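Local atomic coordinates of TqaA (PDB entry 5DLK), a protein that is a fungal nonribosomal peptide synthetase whose terminal condensation-like domain, the part described here in mutant form, probably closes the peptide product into a macrocycle. Residues D420-F425 against V437-R442; E86-L91 against S191-I196; Y213-S218 against H365-D370. All coordinates share one frame; numbering follows the deposited sequence.

Contact 1: residues D420-F425 against V437-R442; sequences DEVWIF and VCANSR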
loop_
_atom_site.group_PDB
_atom_site.type_symbol
_atom_site.label_atom_id
_atom_site.label_comp_id
_atom_site.label_asym_id
_atom_site.label_seq_id
_atom_site.Cartn_x
_atom_site.Cartn_y
_atom_site.Cartn_z
ATOM N N ASP A 420 -9.050 0.404 14.135
ATOM C CA ASP A 420 -9.070 1.406 15.216
ATOM C C ASP A 420 -8.103 2.567 14.960
ATOM O O ASP A 420 -8.144 3.566 15.668
ATOM C CB ASP A 420 -8.734 0.759 16.562
ATOM C CG ASP A 420 -9.829 -0.176 17.047
ATOM O OD1 ASP A 420 -11.020 0.098 16.771
ATOM O OD2 ASP A 420 -9.488 -1.188 17.699
ATOM N N GLU A 421 -7.244 2.433 13.953
ATOM C CA GLU A 421 -6.222 3.446 13.670
ATOM C C GLU A 421 -6.720 4.648 12.855
ATOM O O GLU A 421 -7.751 4.586 12.164
ATOM C CB GLU A 421 -5.047 2.804 12.932
ATOM C CG GLU A 421 -5.304 2.541 11.435
ATOM C CD GLU A 421 -6.217 1.342 11.175
ATOM O OE1 GLU A 421 -6.409 0.533 12.102
ATOM O OE2 GLU A 421 -6.718 1.215 10.035
ATOM N N VAL A 422 -5.972 5.744 12.941
ATOM C CA VAL A 422 -6.229 6.930 12.133
ATOM C C VAL A 422 -5.122 6.991 11.087
ATOM O O VAL A 422 -3.947 6.825 11.421
ATOM C CB VAL A 422 -6.244 8.223 12.981
ATOM C CG1 VAL A 422 -6.303 9.469 12.078
ATOM C CG2 VAL A 422 -7.415 8.187 13.946
ATOM N N TRP A 423 -5.508 7.163 9.823
ATOM C CA TRP A 423 -4.562 7.406 8.741
ATOM C C TRP A 423 -4.526 8.864 8.341
ATOM O O TRP A 423 -5.580 9.503 8.222
ATOM C CB TRP A 423 -4.938 6.572 7.496
ATOM C CG TRP A 423 -4.937 5.116 7.709
ATOM C CD1 TRP A 423 -5.933 4.365 8.270
ATOM C CD2 TRP A 423 -3.887 4.201 7.364
ATOM N NE1 TRP A 423 -5.562 3.031 8.283
ATOM C CE2 TRP A 423 -4.307 2.914 7.748
ATOM C CE3 TRP A 423 -2.622 4.353 6.790
ATOM C CZ2 TRP A 423 -3.514 1.772 7.555
ATOM C CZ3 TRP A 423 -1.842 3.219 6.583
ATOM C CH2 TRP A 423 -2.284 1.950 6.975
ATOM N N ILE A 424 -3.320 9.393 8.120
ATOM C CA ILE A 424 -3.170 10.690 7.482
ATOM C C ILE A 424 -2.403 10.482 6.196
ATOM O O ILE A 424 -1.242 10.114 6.231
ATOM C CB ILE A 424 -2.417 11.704 8.356
ATOM C CG1 ILE A 424 -3.204 11.997 9.641
ATOM C CG2 ILE A 424 -2.182 13.007 7.554
ATOM C CD1 ILE A 424 -2.474 12.894 10.638
ATOM N N PHE A 425 -3.061 10.679 5.059
ATOM C CA PHE A 425 -2.386 10.608 3.772
ATOM C C PHE A 425 -2.149 12.021 3.251
ATOM O O PHE A 425 -2.996 12.896 3.438
ATOM C CB PHE A 425 -3.209 9.844 2.734
ATOM C CG PHE A 425 -3.559 8.433 3.122
ATOM C CD1 PHE A 425 -2.674 7.394 2.889
ATOM C CD2 PHE A 425 -4.796 8.146 3.693
ATOM C CE1 PHE A 425 -3.021 6.071 3.232
ATOM C CE2 PHE A 425 -5.142 6.838 4.022
ATOM C CZ PHE A 425 -4.251 5.810 3.796
ATOM N N VAL A 437 -7.579 12.696 5.861
ATOM C CA VAL A 437 -7.702 11.890 7.066
ATOM C C VAL A 437 -8.699 10.772 6.796
ATOM O O VAL A 437 -9.791 11.022 6.248
ATOM C CB VAL A 437 -8.170 12.735 8.272
ATOM C CG1 VAL A 437 -8.440 11.834 9.475
ATOM C CG2 VAL A 437 -7.145 13.835 8.593
ATOM N N CYS A 438 -8.324 9.547 7.164
ATOM C CA CYS A 438 -9.216 8.401 6.992
ATOM C C CYS A 438 -9.297 7.610 8.290
ATOM O O CYS A 438 -8.282 7.106 8.803
ATOM C CB CYS A 438 -8.732 7.492 5.859
ATOM S SG CYS A 438 -9.902 6.134 5.512
ATOM N N ALA A 439 -10.503 7.501 8.827
ATOM C CA ALA A 439 -10.704 6.787 10.076
ATOM C C ALA A 439 -12.168 6.445 10.235
ATOM O O ALA A 439 -13.039 7.141 9.717
ATOM C CB ALA A 439 -10.232 7.635 11.282
ATOM N N ASN A 440 -12.431 5.393 10.986
ATOM C CA ASN A 440 -13.809 5.067 11.336
ATOM C C ASN A 440 -14.439 6.169 12.193
ATOM O O ASN A 440 -13.780 6.741 13.055
ATOM C CB ASN A 440 -13.849 3.732 12.058
ATOM C CG ASN A 440 -15.261 3.233 12.238
ATOM O OD1 ASN A 440 -15.940 3.639 13.162
ATOM N ND2 ASN A 440 -15.709 2.374 11.342
ATOM N N SER A 441 -15.727 6.450 11.973
ATOM C CA SER A 441 -16.391 7.566 12.624
ATOM C C SER A 441 -16.487 7.364 14.131
ATOM O O SER A 441 -16.683 8.325 14.877
ATOM C CB SER A 441 -17.798 7.767 12.037
ATOM O OG SER A 441 -18.521 6.556 12.147
ATOM N N ARG A 442 -16.367 6.117 14.578
ATOM C CA ARG A 442 -16.370 5.834 16.011
ATOM C C ARG A 442 -15.050 6.269 16.641
ATOM O O ARG A 442 -15.005 6.635 17.807
ATOM C CB ARG A 442 -16.572 4.351 16.300
ATOM C CG ARG A 442 -17.926 3.764 15.948
ATOM C CD ARG A 442 -17.761 2.247 15.921
ATOM N NE ARG A 442 -16.333 1.947 15.793
ATOM C CZ ARG A 442 -15.797 0.735 15.727
ATOM N NH1 ARG A 442 -16.572 -0.345 15.770
ATOM N NH2 ARG A 442 -14.473 0.613 15.617
HETATM O O HOH W 1 -10.397 4.005 12.290
#
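The beta hairpin of strands 422-428 and 433-440 pairs W423 with C438 here. W423 N donates to C438 O at 3.0 Å, and C438 N donates back to W423 O at 2.9 Å. Both bonds are nearly straight, at 168°. The next pair, I424 with V437, is non-hydrogen-bonded. Toward D420 the chains diverge, and a water bridges them by donating to E421 O and accepting from N440 N.

The two methyls of V422 each touch one side chain of the partner strand. Its CG1 lies anti to the backbone N (chi1 171°) and meets V437 CG1 at 4.1 Å; its CG2 meets A439 CB at 3.9 Å. Helix 446-465 packs on V422 and V437 from this side. On the face of W423 and C438, the F425 ring turns its edge to the cysteine, with CE2 4.1 Å from C438 CB. W423 NE1 donates to E421 OE2 at 2.8 Å, an oxygen also held by R64. At the end, D420 OD1 and R442 NH2 form a long salt bridge of 3.7 Å. N440 OD1 accepts from R442 N in an Asx turn. The hairpin supplies two neighbouring strands of the mixed sheet in the C-terminal half of the condensation domain.

Contact 2: residues E86-L91 against S191-I196; sequences ETCQSL and SDFAAI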
loop_
_atom_site.group_PDB
_atom_site.type_symbol
_atom_site.label_atom_id
_atom_site.label_comp_id
_atom_site.label_asym_id
_atom_site.label_seq_id
_atom_site.Cartn_x
_atom_site.Cartn_y
_atom_site.Cartn_z
ATOM N N GLU A 86 -5.365 -12.006 -24.398
ATOM C CA GLU A 86 -4.139 -12.768 -24.185
ATOM C C GLU A 86 -3.113 -12.003 -23.350
ATOM O O GLU A 86 -2.234 -12.603 -22.729
ATOM C CB GLU A 86 -3.510 -13.159 -25.520
ATOM C CG GLU A 86 -4.427 -13.967 -26.415
ATOM C CD GLU A 86 -4.068 -13.843 -27.886
ATOM O OE1 GLU A 86 -2.916 -13.459 -28.195
ATOM O OE2 GLU A 86 -4.944 -14.119 -28.736
ATOM N N THR A 87 -3.215 -10.681 -23.353
ATOM C CA THR A 87 -2.305 -9.856 -22.562
ATOM C C THR A 87 -2.576 -10.047 -21.061
ATOM O O THR A 87 -1.638 -10.105 -20.253
ATOM C CB THR A 87 -2.423 -8.376 -22.952
ATOM O OG1 THR A 87 -2.074 -8.226 -24.336
ATOM C CG2 THR A 87 -1.502 -7.502 -22.101
ATOM N N CYS A 88 -3.853 -10.174 -20.699
ATOM C CA CYS A 88 -4.226 -10.526 -19.331
ATOM C C CYS A 88 -3.556 -11.838 -18.901
ATOM O O CYS A 88 -3.012 -11.951 -17.797
ATOM C CB CYS A 88 -5.747 -10.646 -19.198
ATOM S SG CYS A 88 -6.663 -9.124 -19.572
ATOM N N GLN A 89 -3.603 -12.837 -19.776
ATOM C CA GLN A 89 -2.975 -14.113 -19.472
ATOM C C GLN A 89 -1.472 -13.925 -19.277
ATOM O O GLN A 89 -0.898 -14.411 -18.300
ATOM C CB GLN A 89 -3.246 -15.132 -20.581
ATOM C CG GLN A 89 -2.557 -16.463 -20.364
ATOM C CD GLN A 89 -3.166 -17.276 -19.243
ATOM O OE1 GLN A 89 -4.362 -17.577 -19.257
ATOM N NE2 GLN A 89 -2.336 -17.647 -18.258
ATOM N N SER A 90 -0.841 -13.199 -20.193
ATOM C CA SER A 90 0.614 -13.053 -20.166
ATOM C C SER A 90 1.077 -12.218 -18.971
ATOM O O SER A 90 2.161 -12.450 -18.428
ATOM C CB SER A 90 1.118 -12.421 -21.466
ATOM O OG SER A 90 0.905 -13.307 -22.554
ATOM N N LEU A 91 0.262 -11.244 -18.579
ATOM C CA LEU A 91 0.581 -10.435 -17.407
ATOM C C LEU A 91 0.630 -11.307 -16.148
ATOM O O LEU A 91 1.571 -11.209 -15.350
ATOM C CB LEU A 91 -0.428 -9.303 -17.240
ATOM C CG LEU A 91 -0.070 -8.300 -16.136
ATOM C CD1 LEU A 91 1.132 -7.445 -16.530
ATOM C CD2 LEU A 91 -1.275 -7.427 -15.812
ATOM N N SER A 191 2.404 -0.580 -17.198
ATOM C CA SER A 191 3.380 -0.457 -18.287
ATOM C C SER A 191 3.763 -1.830 -18.868
ATOM O O SER A 191 3.955 -1.950 -20.077
ATOM C CB SER A 191 4.626 0.314 -17.827
ATOM O OG SER A 191 5.367 -0.398 -16.855
ATOM N N ASP A 192 3.842 -2.860 -18.023
ATOM C CA ASP A 192 4.009 -4.232 -18.496
ATOM C C ASP A 192 2.817 -4.684 -19.346
ATOM O O ASP A 192 3.007 -5.327 -20.379
ATOM C CB ASP A 192 4.201 -5.204 -17.333
ATOM C CG ASP A 192 5.609 -5.151 -16.748
ATOM O OD1 ASP A 192 6.368 -4.211 -17.090
ATOM O OD2 ASP A 192 5.948 -6.050 -15.944
ATOM N N PHE A 193 1.600 -4.366 -18.911
ATOM C CA PHE A 193 0.407 -4.718 -19.690
ATOM C C PHE A 193 0.495 -4.110 -21.093
ATOM O O PHE A 193 0.361 -4.813 -22.096
ATOM C CB PHE A 193 -0.882 -4.243 -18.997
ATOM C CG PHE A 193 -2.146 -4.736 -19.665
ATOM C CD1 PHE A 193 -2.641 -4.108 -20.803
ATOM C CD2 PHE A 193 -2.853 -5.807 -19.139
ATOM C CE1 PHE A 193 -3.800 -4.556 -21.418
ATOM C CE2 PHE A 193 -4.020 -6.257 -19.745
ATOM C CZ PHE A 193 -4.491 -5.628 -20.887
ATOM N N ALA A 194 0.737 -2.809 -21.151
ATOM C CA ALA A 194 0.813 -2.107 -22.424
ATOM C C ALA A 194 1.917 -2.688 -23.304
ATOM O O ALA A 194 1.705 -2.921 -24.497
ATOM C CB ALA A 194 1.033 -0.637 -22.199
ATOM N N ALA A 195 3.081 -2.939 -22.713
ATOM C CA ALA A 195 4.214 -3.488 -23.447
ATOM C C ALA A 195 3.904 -4.867 -24.027
ATOM O O ALA A 195 4.304 -5.177 -25.151
ATOM C CB ALA A 195 5.456 -3.556 -22.545
ATOM N N ILE A 196 3.183 -5.690 -23.269
ATOM C CA ILE A 196 2.839 -7.027 -23.733
ATOM C C ILE A 196 1.833 -6.937 -24.877
ATOM O O ILE A 196 1.980 -7.617 -25.897
ATOM C CB ILE A 196 2.270 -7.896 -22.607
ATOM C CG1 ILE A 196 3.369 -8.227 -21.594
ATOM C CG2 ILE A 196 1.655 -9.177 -23.172
ATOM C CD1 ILE A 196 2.850 -8.861 -20.319
#
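D192 OD2 is gripped by R94 NE in a salt bridge and by H95 NE2 in a hydrogen bond. R94 ends helix 81-94 and H95 follows it. The CB of the same D192 rests against L91 CD1 at 3.9 Å. This polar grip lies beside an otherwise apolar contact, with no hydrogen bond between the two segments.

F193 carries much of it. Its CG is anti to the backbone N (chi1 -172°), beside the carbonyl carbon. The ring meets helix 81-94 with one face and an edge. T87 CG2 sits over the face as a CH-pi contact, 3.5 Å from the centroid of the F193 ring and only 4° off its normal. C88 SG approaches the ring edge instead, 3.9 Å from F193 CE2. L91 CD2 also lies at the edge, 4.0 Å from F193 CD2. An alanine at F193 would probably leave the T87 methyl and C88 SG without their aromatic partner and open a gap between the helices.

Helices 81-94 and 186-197 follow strands 67-75 and 169-177, which are neighbours in one sheet of the condensation fold. The short helix segments cross at 127°, with axes 9.3 Å apart.

I196 fills the other part of the contact. Its CG2 meets T87 CG2 at 3.7 Å and S90 CB also at 3.7 Å. Its CD1 lies 3.9 Å from L91 N. The T87 hydroxyl is turned to its own helix, where OG1 bonds to R83 O.

Contact 3: residues Y213-S218 against H365-D370; sequences YHRVSS and HVELRD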
loop_
_atom_site.group_PDB
_atom_site.type_symbol
_atom_site.label_atom_id
_atom_site.label_comp_id
_atom_site.label_asym_id
_atom_site.label_seq_id
_atom_site.Cartn_x
_atom_site.Cartn_y
_atom_site.Cartn_z
ATOM N N TYR A 213 12.088 -14.134 0.424
ATOM C CA TYR A 213 13.272 -14.980 0.649
ATOM C C TYR A 213 14.505 -14.140 0.977
ATOM O O TYR A 213 15.293 -14.486 1.870
ATOM C CB TYR A 213 13.551 -15.872 -0.571
ATOM C CG TYR A 213 12.550 -17.001 -0.702
ATOM C CD1 TYR A 213 12.410 -17.949 0.305
ATOM C CD2 TYR A 213 11.742 -17.119 -1.832
ATOM C CE1 TYR A 213 11.482 -18.983 0.199
ATOM C CE2 TYR A 213 10.817 -18.149 -1.950
ATOM C CZ TYR A 213 10.692 -19.077 -0.934
ATOM O OH TYR A 213 9.779 -20.104 -1.035
ATOM N N HIS A 214 14.673 -13.039 0.256
ATOM C CA HIS A 214 15.802 -12.144 0.496
ATOM C C HIS A 214 15.775 -11.519 1.904
ATOM O O HIS A 214 16.824 -11.419 2.552
ATOM C CB HIS A 214 15.832 -11.057 -0.569
ATOM C CG HIS A 214 17.119 -10.302 -0.621
ATOM N ND1 HIS A 214 17.441 -9.315 0.288
ATOM C CD2 HIS A 214 18.177 -10.402 -1.461
ATOM C CE1 HIS A 214 18.638 -8.831 0.003
ATOM N NE2 HIS A 214 19.104 -9.470 -1.055
ATOM N N ARG A 215 14.597 -11.105 2.382
ATOM C CA ARG A 215 14.472 -10.640 3.770
ATOM C C ARG A 215 14.979 -11.673 4.774
ATOM O O ARG A 215 15.688 -11.335 5.727
ATOM C CB ARG A 215 13.024 -10.304 4.126
ATOM C CG ARG A 215 12.476 -9.049 3.497
ATOM C CD ARG A 215 11.321 -8.511 4.346
ATOM N NE ARG A 215 10.332 -9.546 4.645
ATOM C CZ ARG A 215 9.294 -9.369 5.457
ATOM N NH1 ARG A 215 9.109 -8.195 6.058
ATOM N NH2 ARG A 215 8.439 -10.362 5.671
ATOM N N VAL A 216 14.601 -12.931 4.569
ATOM C CA VAL A 216 14.970 -13.993 5.497
ATOM C C VAL A 216 16.462 -14.293 5.392
ATOM O O VAL A 216 17.118 -14.551 6.398
ATOM C CB VAL A 216 14.140 -15.276 5.246
ATOM C CG1 VAL A 216 14.800 -16.506 5.894
ATOM C CG2 VAL A 216 12.737 -15.083 5.787
ATOM N N SER A 217 17.009 -14.216 4.187
ATOM C CA SER A 217 18.421 -14.506 4.014
ATOM C C SER A 217 19.295 -13.461 4.710
ATOM O O SER A 217 20.409 -13.770 5.140
ATOM C CB SER A 217 18.782 -14.583 2.534
ATOM O OG SER A 217 18.962 -13.282 2.009
ATOM N N SER A 218 18.801 -12.230 4.831
ATOM C CA SER A 218 19.618 -11.173 5.432
ATOM C C SER A 218 19.474 -11.140 6.956
ATOM O O SER A 218 20.253 -10.484 7.651
ATOM C CB SER A 218 19.270 -9.807 4.826
ATOM O OG SER A 218 17.955 -9.409 5.171
ATOM N N HIS A 365 12.538 -2.810 6.722
ATOM C CA HIS A 365 11.867 -3.879 5.998
ATOM C C HIS A 365 11.346 -5.029 6.860
ATOM O O HIS A 365 10.637 -5.919 6.363
ATOM C CB HIS A 365 12.843 -4.451 4.968
ATOM C CG HIS A 365 14.084 -5.002 5.591
ATOM N ND1 HIS A 365 15.181 -4.216 5.881
ATOM C CD2 HIS A 365 14.388 -6.253 6.019
ATOM C CE1 HIS A 365 16.111 -4.963 6.454
ATOM N NE2 HIS A 365 15.655 -6.204 6.547
ATOM N N VAL A 366 11.709 -5.043 8.139
ATOM C CA VAL A 366 11.335 -6.150 9.016
ATOM C C VAL A 366 9.907 -6.019 9.546
ATOM O O VAL A 366 9.379 -4.921 9.606
ATOM C CB VAL A 366 12.301 -6.280 10.198
ATOM C CG1 VAL A 366 13.680 -6.755 9.700
ATOM C CG2 VAL A 366 12.396 -4.952 10.983
ATOM N N GLU A 367 9.308 -7.143 9.943
ATOM C CA GLU A 367 7.933 -7.157 10.476
ATOM C C GLU A 367 7.775 -6.306 11.729
ATOM O O GLU A 367 8.585 -6.427 12.642
ATOM C CB GLU A 367 7.510 -8.585 10.812
ATOM C CG GLU A 367 7.532 -9.522 9.607
ATOM C CD GLU A 367 6.391 -9.231 8.642
ATOM O OE1 GLU A 367 5.262 -9.685 8.920
ATOM O OE2 GLU A 367 6.633 -8.560 7.621
ATOM N N LEU A 368 6.730 -5.482 11.790
ATOM C CA LEU A 368 6.486 -4.640 12.971
ATOM C C LEU A 368 6.417 -5.454 14.269
ATOM O O LEU A 368 7.012 -5.074 15.281
ATOM C CB LEU A 368 5.189 -3.846 12.808
ATOM C CG LEU A 368 4.848 -2.858 13.930
ATOM C CD1 LEU A 368 5.940 -1.762 14.039
ATOM C CD2 LEU A 368 3.478 -2.241 13.719
ATOM N N ARG A 369 5.692 -6.577 14.244
ATOM C CA ARG A 369 5.598 -7.412 15.438
ATOM C C ARG A 369 6.958 -7.986 15.842
ATOM O O ARG A 369 7.160 -8.290 17.016
ATOM C CB ARG A 369 4.565 -8.547 15.246
ATOM C CG ARG A 369 4.867 -9.562 14.151
ATOM C CD ARG A 369 3.900 -10.760 14.241
ATOM N NE ARG A 369 2.482 -10.383 14.313
ATOM C CZ ARG A 369 1.679 -10.246 13.250
ATOM N NH1 ARG A 369 2.149 -10.440 12.026
ATOM N NH2 ARG A 369 0.402 -9.912 13.414
ATOM N N ASP A 370 7.881 -8.120 14.891
ATOM C CA ASP A 370 9.240 -8.565 15.203
ATOM C C ASP A 370 10.042 -7.416 15.807
ATOM O O ASP A 370 10.836 -7.621 16.718
ATOM C CB ASP A 370 9.974 -9.091 13.970
ATOM C CG ASP A 370 9.424 -10.429 13.482
ATOM O OD1 ASP A 370 8.596 -11.034 14.194
ATOM O OD2 ASP A 370 9.836 -10.855 12.388
HETATM O O HOH W 2 17.219 -8.238 8.124
#
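R215 and E367 form the salt bridge of this contact. Two guanidinium nitrogens grip one carboxylate oxygen end-on: R215 NH1 reaches E367 OE2 at 3.0 Å, and R215 NH2 reaches E367 OE2 at 3.2 Å. The oxygen lies in the guanidinium plane. The carboxylate itself stands almost perpendicular, its plane turned 89° from that of the guanidinium. NH1 meets OE2 on the anti side, 20° out of the carboxylate plane. NH2 comes from above that plane, 64° out of it. The other oxygen, E367 OE1, is held by Q56 N.

A further hydrogen bond goes to the backbone. R215 NH1 donates to H365 O at 2.8 Å, nearly along the C=O axis, so this one nitrogen serves two acceptors.

Water links the other end. One molecule lies 3.0 Å from H365 NE2, in the imidazole plane, and 3.3 Å from S218 OG.

Van der Waals contact is slight. R215 CD comes to the edge of the histidine ring, 4.2 Å from H365 CD2, and the two side chains run alongside each other in opposite senses. T228 of helix 227-235 also touches H365.

The contact ties helix 208-218 to the turn that leads into helix 368-375, with E367 at the N-cap position. Its chemistry is mainly polar. Three in-plane bonds probably hold the guanidinium in this orientation, and the negative charge of E367 is probably balanced by R215 at this partly exposed surface.

How the contacts relate
The three contacts lie in one condensation domain and do not touch. Contacts 1 and 3 come nearest, with closest atoms about 10 Å apart and centres 27 Å apart. Both lie near residues that bind phosphopantetheine in another structure of this protein; no phosphopantetheine is bound here. The side chain of F425 is about 10 Å from those of G183 and N392, and that of H365 is about 8 Å from that of N311. Contact 2 lies away from these binding residues. Its centre is 36 Å from that of contact 1, across the middle of the chain, and 31 Å from that of contact 3. Helices 186-197 and 208-218 are consecutive in the chain.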